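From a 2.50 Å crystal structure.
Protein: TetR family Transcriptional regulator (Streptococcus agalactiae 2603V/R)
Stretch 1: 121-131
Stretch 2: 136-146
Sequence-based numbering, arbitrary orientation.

Stretch 1 (121-131) VYPRLREEYIT
Stretch 2, residues 136-146: PEDFLKQFLLS

Two helices of one chain, 121-129 and 137-146, meet across a short connection, their axes 10.5 Å apart at closest approach and their N-to-C directions 112° apart, so the second helix runs obliquely back across the first. The tightest backbone register is Tyr-122 CA to Leu-145 CA, 6.8 Å. The contact buries 500 Å² in all.

The first helix enters from earlier in the chain and is kinked where the N atoms of Pro-123 and Arg-124 make no bond to the preceding turn; Pro-123 N has no hydrogen to give. Past this point the ladder resumes: Leu-125 N to Val-121 O at 3.0 Å, Arg-126 N to Tyr-122 O at 2.8 Å, Tyr-129 N to Leu-125 O at 3.1 Å. Ile-130 leaves helical angles (phi/psi -110/112), yet its N still reaches Arg-126 O at 3.3 Å. Pro-136, at -54/162, holds the N-cap position of the second helix, and its O accepts from Leu-140 N at 3.3 Å. Thereafter Lys-141 N bonds Glu-137 O at 2.8 Å, Leu-144 N bonds Leu-140 O at 3.0 Å and Leu-145 N bonds Lys-141 O at 3.1 Å. These backbone hydrogen bonds all run within one stretch or the other; those across the contact come from side chains.

The polar clasp is Arg-126 with Glu-137. Both CA-to-CB bonds point sideways, but the side chains bring their charged ends together. Arg-126 has chi1 -145° and chi2 -37°; Glu-137 is t, then p, with chi3 -151°. Arg-126 NE donates to Glu-137 OE1 at 2.5 Å and 169°, and Arg-126 NH2 donates to Glu-137 OE2 at 3.1 Å and 145°. Each carboxylate oxygen therefore receives an N-H within one salt bridge. Arg-126 NH1 lies 3.1 Å from Ile-130 O, but the angle is too poor for a hydrogen bond. OE1 lies at the guanidinium edge, near its plane, where N-H bonds point; one face is left to Leu-140, whose CD2 lies 4.1 Å from Arg-126 NE. The hydroxyl of Tyr-122 also lies close, with OH 3.4 Å from Glu-137 OE1.

Tyr-122 is the central knob, seated among Glu-137, Lys-141, Leu-144 and Leu-145. With chi1 t and chi2 67°, it offers one ring face to the methylenes of Lys-141, whose CG stands 3.8 Å from the Tyr-122 ring centroid, 15° off the normal: a CH-pi contact. Lys-141 is t throughout, an extended chain that leads its ammonium away, where NZ is hydrogen-bonded elsewhere in the structure. Leu-144 meets the ring edge, CD2 to Tyr-122 CE1 at 4.0 Å, while Leu-145 CD1 packs on Tyr-122 CB at 3.9 Å.

Apolar side chains complete the seam. Leu-125 (t, p) places CD2 3.9 Å from Leu-144 CG. Ile-130 (m, m) lies with CG1 4.1 Å from Leu-144 CD2 and CG2 3.9 Å from Leu-140 CD2. The rule is economical: hydrocarbon fills much of the seam, and Arg-126 NE and NH2 are paired with Glu-137.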

# COMPACT_ATOMS: atom_id res chain seq x y z
N VAL A 121 -9.96 -17.01 2.05
CA VAL A 121 -8.88 -17.35 1.12
C VAL A 121 -7.60 -17.87 1.81
O VAL A 121 -6.99 -18.85 1.36
CB VAL A 121 -8.58 -16.17 0.20
CG1 VAL A 121 -7.22 -16.35 -0.51
CG2 VAL A 121 -9.73 -16.01 -0.80
N TYR A 122 -7.20 -17.24 2.90
CA TYR A 122 -5.94 -17.59 3.53
C TYR A 122 -5.87 -19.03 4.05
O TYR A 122 -4.91 -19.74 3.75
CB TYR A 122 -5.59 -16.64 4.66
CG TYR A 122 -4.37 -17.09 5.37
CD1 TYR A 122 -3.13 -17.08 4.73
CD2 TYR A 122 -4.43 -17.56 6.67
CE1 TYR A 122 -1.99 -17.52 5.37
CE2 TYR A 122 -3.30 -17.99 7.33
CZ TYR A 122 -2.08 -17.97 6.68
OH TYR A 122 -0.95 -18.40 7.33
N PRO A 123 -6.86 -19.45 4.86
CA PRO A 123 -6.78 -20.79 5.44
C PRO A 123 -6.56 -21.90 4.41
O PRO A 123 -5.73 -22.77 4.62
CB PRO A 123 -8.12 -20.94 6.16
CG PRO A 123 -8.48 -19.55 6.54
CD PRO A 123 -8.03 -18.71 5.36
N ARG A 124 -7.29 -21.86 3.29
CA ARG A 124 -7.03 -22.83 2.24
C ARG A 124 -5.67 -22.62 1.58
O ARG A 124 -4.94 -23.57 1.34
CB ARG A 124 -8.18 -22.88 1.22
CG ARG A 124 -9.20 -23.97 1.54
CD ARG A 124 -10.43 -23.94 0.65
NE ARG A 124 -10.26 -24.63 -0.63
CZ ARG A 124 -10.04 -25.94 -0.78
NH1 ARG A 124 -9.92 -26.74 0.28
NH2 ARG A 124 -9.91 -26.46 -2.00
N LEU A 125 -5.32 -21.38 1.30
CA LEU A 125 -4.05 -21.06 0.66
C LEU A 125 -2.89 -21.65 1.47
O LEU A 125 -1.90 -22.12 0.91
CB LEU A 125 -3.88 -19.54 0.58
CG LEU A 125 -2.67 -19.09 -0.23
CD1 LEU A 125 -2.71 -19.77 -1.61
CD2 LEU A 125 -2.62 -17.58 -0.36
N ARG A 126 -3.04 -21.59 2.79
CA ARG A 126 -2.01 -22.04 3.71
C ARG A 126 -1.85 -23.55 3.61
O ARG A 126 -0.79 -24.06 3.27
CB ARG A 126 -2.41 -21.69 5.15
CG ARG A 126 -1.27 -21.30 6.05
CD ARG A 126 -0.06 -22.11 5.76
NE ARG A 126 0.54 -22.63 6.98
CZ ARG A 126 1.24 -23.77 7.04
NH1 ARG A 126 1.41 -24.51 5.95
NH2 ARG A 126 1.75 -24.17 8.19
N GLU A 127 -2.94 -24.26 3.92
CA GLU A 127 -2.93 -25.69 4.10
C GLU A 127 -2.58 -26.39 2.79
O GLU A 127 -2.03 -27.48 2.78
CB GLU A 127 -4.30 -26.14 4.64
CG GLU A 127 -4.78 -27.52 4.19
CD GLU A 127 -6.30 -27.66 4.24
OE1 GLU A 127 -6.80 -28.49 5.04
OE2 GLU A 127 -7.00 -26.94 3.49
N GLU A 128 -2.85 -25.71 1.68
CA GLU A 128 -2.86 -26.37 0.39
C GLU A 128 -1.66 -26.03 -0.48
O GLU A 128 -1.32 -26.78 -1.38
CB GLU A 128 -4.14 -26.02 -0.33
CG GLU A 128 -4.70 -27.12 -1.18
CD GLU A 128 -6.18 -26.94 -1.41
OE1 GLU A 128 -6.95 -27.02 -0.41
OE2 GLU A 128 -6.57 -26.71 -2.58
N TYR A 129 -1.02 -24.88 -0.24
CA TYR A 129 0.08 -24.46 -1.11
C TYR A 129 1.44 -24.39 -0.42
O TYR A 129 2.49 -24.40 -1.08
CB TYR A 129 -0.27 -23.14 -1.82
CG TYR A 129 -1.28 -23.37 -2.89
CD1 TYR A 129 -2.58 -23.68 -2.55
CD2 TYR A 129 -0.93 -23.33 -4.23
CE1 TYR A 129 -3.52 -23.93 -3.49
CE2 TYR A 129 -1.88 -23.59 -5.21
CZ TYR A 129 -3.18 -23.89 -4.82
OH TYR A 129 -4.17 -24.15 -5.74
N ILE A 130 1.43 -24.33 0.90
CA ILE A 130 2.65 -24.22 1.67
C ILE A 130 2.89 -25.52 2.40
O ILE A 130 2.15 -25.87 3.32
CB ILE A 130 2.56 -23.10 2.71
CG1 ILE A 130 2.20 -21.77 2.01
CG2 ILE A 130 3.85 -23.00 3.52
CD1 ILE A 130 3.17 -21.39 0.93
N THR A 131 3.93 -26.23 2.00
CA THR A 131 4.16 -27.57 2.52
C THR A 131 5.18 -27.62 3.66
O THR A 131 5.02 -28.40 4.59
CB THR A 131 4.57 -28.53 1.38
OG1 THR A 131 3.61 -29.59 1.31
CG2 THR A 131 5.96 -29.12 1.63
N PRO A 136 7.88 -19.15 10.19
CA PRO A 136 6.86 -18.96 11.23
C PRO A 136 5.50 -18.68 10.59
O PRO A 136 5.44 -18.33 9.41
CB PRO A 136 7.37 -17.73 11.99
CG PRO A 136 8.85 -17.77 11.81
CD PRO A 136 9.05 -18.27 10.40
N GLU A 137 4.43 -18.85 11.36
CA GLU A 137 3.09 -18.73 10.81
C GLU A 137 2.70 -17.27 10.52
O GLU A 137 2.09 -16.96 9.50
CB GLU A 137 2.08 -19.42 11.73
CG GLU A 137 0.84 -19.95 11.03
CD GLU A 137 1.14 -20.98 9.94
OE1 GLU A 137 0.35 -21.06 8.98
OE2 GLU A 137 2.16 -21.71 10.04
N ASP A 138 3.07 -16.36 11.40
CA ASP A 138 2.66 -14.97 11.22
C ASP A 138 3.34 -14.32 10.00
O ASP A 138 2.76 -13.46 9.35
CB ASP A 138 2.84 -14.15 12.50
CG ASP A 138 4.29 -14.05 12.94
OD1 ASP A 138 5.06 -15.01 12.71
OD2 ASP A 138 4.65 -13.00 13.51
N PHE A 139 4.55 -14.76 9.69
CA PHE A 139 5.26 -14.20 8.57
C PHE A 139 4.63 -14.76 7.33
O PHE A 139 4.50 -14.09 6.30
CB PHE A 139 6.73 -14.63 8.61
CG PHE A 139 7.57 -13.99 7.54
CD1 PHE A 139 8.29 -12.84 7.80
CD2 PHE A 139 7.64 -14.54 6.28
CE1 PHE A 139 9.05 -12.27 6.83
CE2 PHE A 139 8.41 -13.97 5.31
CZ PHE A 139 9.11 -12.83 5.58
N LEU A 140 4.24 -16.02 7.43
CA LEU A 140 3.51 -16.67 6.36
C LEU A 140 2.20 -15.90 6.10
O LEU A 140 1.94 -15.46 4.97
CB LEU A 140 3.23 -18.13 6.73
CG LEU A 140 3.74 -19.19 5.75
CD1 LEU A 140 4.98 -18.71 4.99
CD2 LEU A 140 4.05 -20.47 6.51
N LYS A 141 1.40 -15.70 7.14
CA LYS A 141 0.12 -15.08 6.93
C LYS A 141 0.34 -13.78 6.19
O LYS A 141 -0.26 -13.58 5.12
CB LYS A 141 -0.62 -14.84 8.24
CG LYS A 141 -2.07 -14.49 8.01
CD LYS A 141 -2.79 -14.19 9.31
CE LYS A 141 -4.28 -14.28 9.12
NZ LYS A 141 -4.98 -14.11 10.42
N GLN A 142 1.23 -12.93 6.73
CA GLN A 142 1.47 -11.59 6.19
C GLN A 142 2.06 -11.55 4.77
O GLN A 142 1.66 -10.76 3.93
CB GLN A 142 2.37 -10.80 7.16
CG GLN A 142 3.07 -9.58 6.54
CD GLN A 142 4.36 -9.93 5.81
OE1 GLN A 142 5.11 -10.79 6.25
NE2 GLN A 142 4.62 -9.26 4.69
N PHE A 143 3.02 -12.42 4.48
CA PHE A 143 3.59 -12.42 3.14
C PHE A 143 2.57 -12.85 2.08
O PHE A 143 2.59 -12.38 0.94
CB PHE A 143 4.79 -13.35 3.12
CG PHE A 143 5.60 -13.30 1.84
CD1 PHE A 143 6.79 -12.58 1.78
CD2 PHE A 143 5.20 -14.03 0.72
CE1 PHE A 143 7.55 -12.56 0.60
CE2 PHE A 143 5.95 -14.03 -0.45
CZ PHE A 143 7.12 -13.29 -0.52
N LEU A 144 1.68 -13.75 2.46
CA LEU A 144 0.80 -14.41 1.51
C LEU A 144 -0.38 -13.48 1.15
O LEU A 144 -0.65 -13.24 -0.03
CB LEU A 144 0.27 -15.71 2.12
CG LEU A 144 0.70 -17.09 1.63
CD1 LEU A 144 1.79 -17.02 0.60
CD2 LEU A 144 1.10 -17.93 2.80
N LEU A 145 -1.06 -12.98 2.18
CA LEU A 145 -2.20 -12.11 2.01
C LEU A 145 -1.79 -10.85 1.30
O LEU A 145 -2.44 -10.42 0.35
CB LEU A 145 -2.81 -11.75 3.36
CG LEU A 145 -4.19 -12.34 3.61
CD1 LEU A 145 -4.44 -13.51 2.71
CD2 LEU A 145 -4.34 -12.76 5.07
N SER A 146 -0.69 -10.25 1.74
CA SER A 146 -0.25 -9.00 1.17
C SER A 146 0.26 -9.15 -0.26
O SER A 146 0.07 -8.26 -1.10
CB SER A 146 0.81 -8.34 2.04
OG SER A 146 1.81 -7.77 1.22